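Long-range contact in arginyl-tRNA synthetase, putative (Plasmodium falciparum, PDB 5JLD), which probably catalyses the ATP-dependent attachment of L-arginine to its cognate tRNA, as a class I aminoacyl-tRNA synthetase: residues K99-G112 / K502-G516. Sequence-based numbering, arbitrary orientation.
Sequences KDYIETSLKKLFNG and KDELSLTSIYEINLG
E103 turns CG to the side of its backbone N (chi1 -76°) and then runs out extended, which carries its carboxylate past the side chain of L507 to the loop backbone. There OE2 takes the amide N-H of L507, N to OE2 2.9 Å and nearly straight at 167°. The same oxygen is in a salt bridge with K99 NZ, met on its syn side, while L507 N comes in on the anti side, so a lysine and a backbone amide hold one carboxylate oxygen in place. K99 reaches it by swinging CG anti to its own N and bending only at the last torsion, its CE passing 3.4 Å from L507 O. Beside the carboxylate, L505 and L507 meet I102 and L106. L507 CD1 presses on I102 CG2 at 3.5 Å, and L505 CD2 meets L106 CB equally tightly, the two side chains crossing at about a right angle. I102 CG2 and L106 CD1 lie directly on the backbone of G516, L106 CD1 3.9 Å from its CA. Toward the other end, K107 stretches out to D503, a salt bridge of 2.8 Å between NZ and OD1; the extended side chain of K502 runs past that of F110 in the opposite direction, and its NZ donates to F110 O from above the carbonyl plane. The axes of segments 99-108 and 510-516 come within 10.0 Å, their N-to-C directions 52° apart. S509 N-caps the second, its OG accepting from Y511 N, and forms a capping box with E512, whose return bond is weak. The contact joins the helix following strand 93-97 to the DALR anticodon-binding region, where I519 and L520 continue the apolar surface and helices 536-556 and 564-584 pack against E512 and L515.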
ATOM      1  N   LYS A  99      14.973  13.943 -25.120  1.00 49.57           N
ATOM      2  CA  LYS A  99      13.770  14.744 -25.252  1.00 49.59           C
ATOM      3  C   LYS A  99      12.712  14.001 -26.090  1.00 50.73           C
ATOM      4  O   LYS A  99      11.511  14.001 -25.773  1.00 46.32           O
ATOM      5  CB  LYS A  99      14.164  16.098 -25.883  1.00 49.81           C
ATOM      6  CG  LYS A  99      13.054  16.928 -26.496  1.00 55.61           C
ATOM      7  CD  LYS A  99      13.644  18.159 -27.205  1.00 56.24           C
ATOM      8  CE  LYS A  99      12.549  19.080 -27.721  1.00 60.50           C
ATOM      9  NZ  LYS A  99      11.698  18.425 -28.756  1.00 56.95           N
ATOM     10  N   ASP A 100      13.163  13.331 -27.148  1.00 50.54           N
ATOM     11  CA  ASP A 100      12.226  12.654 -28.035  0.54 51.30           C
ATOM     12  C   ASP A 100      11.649  11.391 -27.400  1.00 49.38           C
ATOM     13  O   ASP A 100      10.449  11.129 -27.529  1.00 49.12           O
ATOM     14  CB  ASP A 100      12.875  12.308 -29.373  0.54 50.64           C
ATOM     15  CG  ASP A 100      11.876  11.712 -30.353  0.54 53.76           C
ATOM     16  OD1 ASP A 100      11.040  12.471 -30.893  0.54 53.91           O
ATOM     17  OD2 ASP A 100      11.916  10.483 -30.571  0.54 57.63           O
ATOM     18  N   TYR A 101      12.478  10.618 -26.704  1.00 46.37           N
ATOM     19  CA  TYR A 101      11.942   9.464 -25.995  1.00 47.77           C
ATOM     20  C   TYR A 101      10.859   9.881 -24.997  1.00 48.02           C
ATOM     21  O   TYR A 101       9.801   9.245 -24.905  1.00 50.47           O
ATOM     22  CB  TYR A 101      13.021   8.675 -25.244  1.00 43.54           C
ATOM     23  CG  TYR A 101      12.379   7.546 -24.427  1.00 41.15           C
ATOM     24  CD1 TYR A 101      11.867   6.414 -25.049  1.00 37.86           C
ATOM     25  CD2 TYR A 101      12.250   7.648 -23.040  1.00 37.59           C
ATOM     26  CE1 TYR A 101      11.249   5.386 -24.295  1.00 42.86           C
ATOM     27  CE2 TYR A 101      11.661   6.645 -22.294  1.00 49.81           C
ATOM     28  CZ  TYR A 101      11.154   5.520 -22.918  1.00 50.39           C
ATOM     29  OH  TYR A 101      10.563   4.545 -22.135  1.00 51.91           O
ATOM     30  N   ILE A 102      11.132  10.937 -24.241  1.00 45.33           N
ATOM     31  CA  ILE A 102      10.185  11.396 -23.230  1.00 43.29           C
ATOM     32  C   ILE A 102       8.887  11.899 -23.884  1.00 46.63           C
ATOM     33  O   ILE A 102       7.785  11.569 -23.428  1.00 43.28           O
ATOM     34  CB  ILE A 102      10.804  12.495 -22.351  1.00 46.40           C
ATOM     35  CG1 ILE A 102      12.025  11.940 -21.608  1.00 51.25           C
ATOM     36  CG2 ILE A 102       9.795  13.009 -21.355  1.00 45.56           C
ATOM     37  CD1 ILE A 102      12.740  12.972 -20.741  1.00 56.81           C
ATOM     38  N   GLU A 103       9.021  12.659 -24.968  1.00 41.13           N
ATOM     39  CA  GLU A 103       7.855  13.190 -25.682  1.00 50.52           C
ATOM     40  C   GLU A 103       6.976  12.091 -26.267  1.00 52.49           C
ATOM     41  O   GLU A 103       5.751  12.088 -26.081  1.00 53.45           O
ATOM     42  CB  GLU A 103       8.296  14.144 -26.803  1.00 43.93           C
ATOM     43  CG  GLU A 103       8.744  15.496 -26.304  1.00 52.44           C
ATOM     44  CD  GLU A 103       9.467  16.329 -27.357  1.00 55.12           C
ATOM     45  OE1 GLU A 103       9.688  15.841 -28.490  1.00 64.39           O
ATOM     46  OE2 GLU A 103       9.805  17.482 -27.046  1.00 57.39           O
ATOM     47  N   THR A 104       7.606  11.156 -26.969  1.00 52.54           N
ATOM     48  CA  THR A 104       6.905  10.021 -27.567  1.00 44.81           C
ATOM     49  C   THR A 104       6.219   9.164 -26.488  1.00 50.22           C
ATOM     50  O   THR A 104       5.054   8.690 -26.654  1.00 49.23           O
ATOM     51  CB  THR A 104       7.887   9.140 -28.390  1.00 64.11           C
ATOM     52  OG1 THR A 104       8.535   9.937 -29.396  1.00 60.00           O
ATOM     53  CG2 THR A 104       7.154   7.983 -29.069  1.00 65.23           C
ATOM     54  N   SER A 105       6.928   8.976 -25.371  1.00 45.36           N
ATOM     55  CA  SER A 105       6.385   8.137 -24.296  1.00 48.13           C
ATOM     56  C   SER A 105       5.148   8.836 -23.726  1.00 51.39           C
ATOM     57  O   SER A 105       4.108   8.221 -23.545  1.00 52.80           O
ATOM     58  CB  SER A 105       7.432   7.874 -23.211  1.00 48.97           C
ATOM     59  OG  SER A 105       8.565   7.173 -23.719  1.00 43.82           O
ATOM     60  N   LEU A 106       5.258  10.142 -23.503  1.00 53.04           N
ATOM     61  CA  LEU A 106       4.129  10.931 -23.015  1.00 51.86           C
ATOM     62  C   LEU A 106       2.935  10.862 -23.962  1.00 51.18           C
ATOM     63  O   LEU A 106       1.792  10.770 -23.517  1.00 51.95           O
ATOM     64  CB  LEU A 106       4.550  12.391 -22.809  1.00 47.20           C
ATOM     65  CG  LEU A 106       5.402  12.644 -21.562  1.00 45.63           C
ATOM     66  CD1 LEU A 106       5.960  14.049 -21.578  1.00 42.62           C
ATOM     67  CD2 LEU A 106       4.596  12.393 -20.285  1.00 45.30           C
ATOM     68  N   LYS A 107       3.203  10.909 -25.262  1.00 50.46           N
ATOM     69  CA  LYS A 107       2.138  10.837 -26.256  1.00 52.40           C
ATOM     70  C   LYS A 107       1.415   9.484 -26.220  1.00 51.79           C
ATOM     71  O   LYS A 107       0.225   9.411 -26.522  1.00 47.19           O
ATOM     72  CB  LYS A 107       2.682  11.088 -27.662  1.00 48.14           C
ATOM     73  CG  LYS A 107       3.271  12.475 -27.892  1.00 50.43           C
ATOM     74  CD  LYS A 107       3.740  12.610 -29.345  1.00 46.75           C
ATOM     75  CE  LYS A 107       4.375  13.971 -29.604  1.00 53.15           C
ATOM     76  NZ  LYS A 107       5.056  14.017 -30.938  1.00 51.30           N
ATOM     77  N   LYS A 108       2.131   8.412 -25.877  1.00 47.04           N
ATOM     78  CA  LYS A 108       1.423   7.150 -25.586  1.00 52.52           C
ATOM     79  C   LYS A 108       0.274   7.264 -24.528  1.00 56.39           C
ATOM     80  O   LYS A 108      -0.685   6.498 -24.565  1.00 53.69           O
ATOM     81  CB  LYS A 108       2.419   6.083 -25.125  1.00 57.00           C
ATOM     82  CG  LYS A 108       3.347   5.571 -26.218  1.00 64.81           C
ATOM     83  CD  LYS A 108       4.339   4.565 -25.641  1.00 76.68           C
ATOM     84  CE  LYS A 108       5.292   4.015 -26.694  1.00 88.61           C
ATOM     85  NZ  LYS A 108       6.290   3.074 -26.100  1.00 92.41           N
ATOM     86  N   LEU A 109       0.358   8.220 -23.603  1.00 54.20           N
ATOM     87  CA  LEU A 109      -0.650   8.370 -22.539  1.00 52.56           C
ATOM     88  C   LEU A 109      -2.043   8.778 -23.015  1.00 62.17           C
ATOM     89  O   LEU A 109      -2.977   8.872 -22.209  1.00 59.34           O
ATOM     90  CB  LEU A 109      -0.183   9.403 -21.500  1.00 42.98           C
ATOM     91  CG  LEU A 109       0.958   8.927 -20.609  1.00 43.48           C
ATOM     92  CD1 LEU A 109       1.391  10.021 -19.659  1.00 51.33           C
ATOM     93  CD2 LEU A 109       0.537   7.645 -19.853  1.00 43.81           C
ATOM     94  N   PHE A 110      -2.186   9.049 -24.293  1.00 65.37           N
ATOM     95  CA  PHE A 110      -3.461   9.483 -24.805  1.00 67.20           C
ATOM     96  C   PHE A 110      -4.195   8.408 -25.533  1.00 76.04           C
ATOM     97  O   PHE A 110      -3.776   7.980 -26.578  1.00 83.12           O
ATOM     98  CB  PHE A 110      -3.262  10.644 -25.743  1.00 68.99           C
ATOM     99  CG  PHE A 110      -2.776  11.871 -25.071  1.00 69.49           C
ATOM    100  CD1 PHE A 110      -1.463  12.016 -24.763  1.00 71.01           C
ATOM    101  CD2 PHE A 110      -3.638  12.867 -24.740  1.00 70.22           C
ATOM    102  CE1 PHE A 110      -1.008  13.146 -24.139  1.00 70.38           C
ATOM    103  CE2 PHE A 110      -3.196  13.999 -24.117  1.00 73.11           C
ATOM    104  CZ  PHE A 110      -1.875  14.142 -23.813  1.00 70.85           C
ATOM    105  N   ASN A 111      -5.292   7.958 -24.959  1.00 83.71           N
ATOM    106  CA  ASN A 111      -6.113   6.957 -25.589  1.00 85.56           C
ATOM    107  C   ASN A 111      -6.972   7.787 -26.473  1.00 90.97           C
ATOM    108  O   ASN A 111      -7.810   8.535 -25.996  1.00 91.33           O
ATOM    109  CB  ASN A 111      -6.987   6.254 -24.570  1.00 80.26           C
ATOM    110  N   GLY A 112      -6.749   7.699 -27.768  1.00 96.68           N
ATOM    111  CA  GLY A 112      -7.507   8.496 -28.691  1.00 96.28           C
ATOM    112  C   GLY A 112      -7.275   9.949 -28.386  1.00 92.06           C
ATOM    113  O   GLY A 112      -6.280  10.504 -28.785  1.00 96.83           O
ATOM    114  N   LYS A 502      -1.978  15.630 -29.403  1.00 65.19           N
ATOM    115  CA  LYS A 502      -0.776  15.217 -28.673  1.00 61.61           C
ATOM    116  C   LYS A 502       0.522  15.769 -29.269  1.00 73.33           C
ATOM    117  O   LYS A 502       1.507  15.964 -28.554  1.00 73.67           O
ATOM    118  CB  LYS A 502      -0.669  13.688 -28.619  1.00 64.59           C
ATOM    119  CG  LYS A 502      -1.918  12.943 -29.052  1.00 75.68           C
ATOM    120  CD  LYS A 502      -1.717  11.433 -29.016  1.00 78.66           C
ATOM    121  CE  LYS A 502      -2.938  10.712 -29.587  1.00 85.11           C
ATOM    122  NZ  LYS A 502      -2.949   9.247 -29.302  1.00 85.18           N
ATOM    123  N   ASP A 503       0.530  16.023 -30.575  1.00 68.45           N
ATOM    124  CA  ASP A 503       1.764  16.406 -31.238  1.00 63.53           C
ATOM    125  C   ASP A 503       2.143  17.872 -30.982  1.00 74.01           C
ATOM    126  O   ASP A 503       3.110  18.384 -31.563  1.00 67.51           O
ATOM    127  CB  ASP A 503       1.667  16.138 -32.741  1.00 71.05           C
ATOM    128  CG  ASP A 503       1.843  14.662 -33.086  1.00 69.92           C
ATOM    129  OD1 ASP A 503       2.606  13.964 -32.380  1.00 65.27           O
ATOM    130  OD2 ASP A 503       1.232  14.209 -34.079  1.00 68.27           O
ATOM    131  N   GLU A 504       1.390  18.549 -30.116  1.00 67.56           N
ATOM    132  CA  GLU A 504       1.782  19.888 -29.694  1.00 56.95           C
ATOM    133  C   GLU A 504       2.953  19.769 -28.742  1.00 55.88           C
ATOM    134  O   GLU A 504       3.747  20.697 -28.578  1.00 57.97           O
ATOM    135  CB  GLU A 504       0.628  20.628 -29.020  1.00 61.49           C
ATOM    136  CG  GLU A 504      -0.425  21.145 -29.982  1.00 70.65           C
ATOM    137  CD  GLU A 504       0.041  22.345 -30.775  1.00 74.07           C
ATOM    138  OE1 GLU A 504       1.102  22.909 -30.441  1.00 77.62           O
ATOM    139  OE2 GLU A 504      -0.656  22.722 -31.739  1.00 78.23           O
ATOM    140  N   LEU A 505       3.065  18.594 -28.138  1.00 55.07           N
ATOM    141  CA  LEU A 505       3.970  18.371 -27.025  1.00 62.46           C
ATOM    142  C   LEU A 505       5.420  18.610 -27.397  1.00 62.90           C
ATOM    143  O   LEU A 505       5.975  17.917 -28.245  1.00 67.47           O
ATOM    144  CB  LEU A 505       3.788  16.948 -26.493  1.00 71.02           C
ATOM    145  CG  LEU A 505       4.175  16.700 -25.039  1.00 71.72           C
ATOM    146  CD1 LEU A 505       3.393  17.616 -24.106  1.00 69.10           C
ATOM    147  CD2 LEU A 505       3.913  15.250 -24.702  1.00 76.43           C
ATOM    148  N   SER A 506       6.025  19.606 -26.756  1.00 60.79           N
ATOM    149  CA  SER A 506       7.429  19.921 -26.967  1.00 70.73           C
ATOM    150  C   SER A 506       8.095  20.358 -25.669  1.00 68.40           C
ATOM    151  O   SER A 506       7.799  21.424 -25.108  1.00 66.44           O
ATOM    152  CB  SER A 506       7.600  21.009 -28.036  1.00 77.63           C
ATOM    153  OG  SER A 506       6.823  20.710 -29.177  1.00 85.49           O
ATOM    154  N   LEU A 507       9.020  19.526 -25.218  1.00 62.07           N
ATOM    155  CA  LEU A 507       9.714  19.745 -23.966  1.00 62.42           C
ATOM    156  C   LEU A 507      10.983  20.554 -24.235  1.00 64.31           C
ATOM    157  O   LEU A 507      12.062  20.005 -24.461  1.00 63.92           O
ATOM    158  CB  LEU A 507      10.011  18.400 -23.306  1.00 63.06           C
ATOM    159  CG  LEU A 507       8.778  17.479 -23.332  1.00 58.72           C
ATOM    160  CD1 LEU A 507       9.068  16.124 -22.734  1.00 53.74           C
ATOM    161  CD2 LEU A 507       7.582  18.121 -22.628  1.00 57.76           C
ATOM    162  N   THR A 508      10.826  21.873 -24.202  1.00 57.61           N
ATOM    163  CA  THR A 508      11.854  22.801 -24.641  1.00 64.82           C
ATOM    164  C   THR A 508      12.733  23.268 -23.488  1.00 72.58           C
ATOM    165  O   THR A 508      13.874  23.684 -23.696  1.00 77.76           O
ATOM    166  CB  THR A 508      11.216  24.034 -25.338  1.00 62.22           C
ATOM    167  OG1 THR A 508      10.311  24.692 -24.439  1.00 72.15           O
ATOM    168  CG2 THR A 508      10.434  23.601 -26.560  1.00 55.98           C
ATOM    169  N   SER A 509      12.210  23.196 -22.267  1.00 67.79           N
ATOM    170  CA  SER A 509      12.987  23.626 -21.111  1.00 61.81           C
ATOM    171  C   SER A 509      13.418  22.439 -20.268  1.00 57.36           C
ATOM    172  O   SER A 509      12.809  21.357 -20.309  1.00 52.66           O
ATOM    173  CB  SER A 509      12.195  24.610 -20.252  1.00 64.17           C
ATOM    174  OG  SER A 509      12.637  24.572 -18.906  1.00 72.65           O
ATOM    175  N   ILE A 510      14.476  22.643 -19.493  1.00 52.21           N
ATOM    176  CA  ILE A 510      14.916  21.612 -18.570  1.00 56.64           C
ATOM    177  C   ILE A 510      13.781  21.229 -17.603  1.00 52.19           C
ATOM    178  O   ILE A 510      13.732  20.098 -17.110  1.00 54.31           O
ATOM    179  CB  ILE A 510      16.157  22.062 -17.780  1.00 62.06           C
ATOM    180  CG1 ILE A 510      16.734  20.891 -16.976  1.00 58.56           C
ATOM    181  CG2 ILE A 510      15.813  23.240 -16.872  1.00 71.01           C
ATOM    182  CD1 ILE A 510      17.011  19.656 -17.816  1.00 54.99           C
ATOM    183  N   TYR A 511      12.848  22.151 -17.373  1.00 51.63           N
ATOM    184  CA  TYR A 511      11.771  21.926 -16.415  1.00 53.46           C
ATOM    185  C   TYR A 511      10.674  21.046 -17.003  1.00 58.95           C
ATOM    186  O   TYR A 511      10.052  20.244 -16.294  1.00 55.89           O
ATOM    187  CB  TYR A 511      11.192  23.259 -15.936  1.00 49.14           C
ATOM    188  CG  TYR A 511      12.230  24.149 -15.301  1.00 67.50           C
ATOM    189  CD1 TYR A 511      12.785  23.832 -14.066  1.00 71.53           C
ATOM    190  CD2 TYR A 511      12.678  25.297 -15.950  1.00 77.05           C
ATOM    191  CE1 TYR A 511      13.752  24.642 -13.489  1.00 79.37           C
ATOM    192  CE2 TYR A 511      13.644  26.108 -15.381  1.00 80.23           C
ATOM    193  CZ  TYR A 511      14.180  25.774 -14.153  1.00 83.80           C
ATOM    194  OH  TYR A 511      15.135  26.590 -13.587  1.00 91.35           O
ATOM    195  N   GLU A 512      10.450  21.202 -18.304  1.00 60.50           N
ATOM    196  CA  GLU A 512       9.477  20.390 -19.027  1.00 54.92           C
ATOM    197  C   GLU A 512      10.017  18.985 -19.215  1.00 47.51           C
ATOM    198  O   GLU A 512       9.284  18.011 -19.068  1.00 49.38           O
ATOM    199  CB  GLU A 512       9.142  21.028 -20.373  1.00 42.08           C
ATOM    200  CG  GLU A 512       8.141  22.163 -20.267  1.00 47.63           C
ATOM    201  CD  GLU A 512       8.369  23.225 -21.319  1.00 63.22           C
ATOM    202  OE1 GLU A 512       7.581  23.306 -22.280  1.00 70.94           O
ATOM    203  OE2 GLU A 512       9.350  23.979 -21.181  1.00 71.15           O
ATOM    204  N   ILE A 513      11.310  18.901 -19.525  1.00 48.84           N
ATOM    205  CA  ILE A 513      12.034  17.636 -19.536  1.00 51.00           C
ATOM    206  C   ILE A 513      11.887  16.935 -18.193  1.00 47.03           C
ATOM    207  O   ILE A 513      11.505  15.771 -18.138  1.00 44.97           O
ATOM    208  CB  ILE A 513      13.546  17.826 -19.837  1.00 50.40           C
ATOM    209  CG1 ILE A 513      13.765  18.231 -21.292  1.00 53.55           C
ATOM    210  CG2 ILE A 513      14.307  16.538 -19.562  1.00 42.45           C
ATOM    211  CD1 ILE A 513      13.308  17.172 -22.288  1.00 51.24           C
ATOM    212  N   ASN A 514      12.183  17.654 -17.115  1.00 46.41           N
ATOM    213  CA  ASN A 514      12.144  17.067 -15.769  1.00 51.03           C
ATOM    214  C   ASN A 514      10.743  16.594 -15.336  1.00 50.40           C
ATOM    215  O   ASN A 514      10.586  15.514 -14.720  1.00 40.30           O
ATOM    216  CB  ASN A 514      12.679  18.072 -14.750  1.00 50.31           C
ATOM    217  CG  ASN A 514      14.194  18.133 -14.731  1.00 49.15           C
ATOM    218  OD1 ASN A 514      14.859  17.455 -15.510  1.00 54.79           O
ATOM    219  ND2 ASN A 514      14.746  18.954 -13.839  1.00 45.31           N
ATOM    220  N   LEU A 515       9.736  17.405 -15.660  1.00 45.89           N
ATOM    221  CA  LEU A 515       8.355  17.025 -15.407  1.00 48.21           C
ATOM    222  C   LEU A 515       7.997  15.756 -16.192  1.00 42.99           C
ATOM    223  O   LEU A 515       7.452  14.799 -15.631  1.00 38.79           O
ATOM    224  CB  LEU A 515       7.409  18.182 -15.756  1.00 46.34           C
ATOM    225  CG  LEU A 515       5.917  17.876 -15.558  1.00 41.28           C
ATOM    226  CD1 LEU A 515       5.700  17.345 -14.146  1.00 44.57           C
ATOM    227  CD2 LEU A 515       5.056  19.092 -15.794  1.00 37.37           C
ATOM    228  N   GLY A 516       8.331  15.746 -17.485  1.00 46.72           N
ATOM    229  CA  GLY A 516       8.101  14.582 -18.333  1.00 41.95           C
ATOM    230  C   GLY A 516       8.712  13.325 -17.739  1.00 46.08           C
ATOM    231  O   GLY A 516       8.052  12.272 -17.616  1.00 53.00           O
TER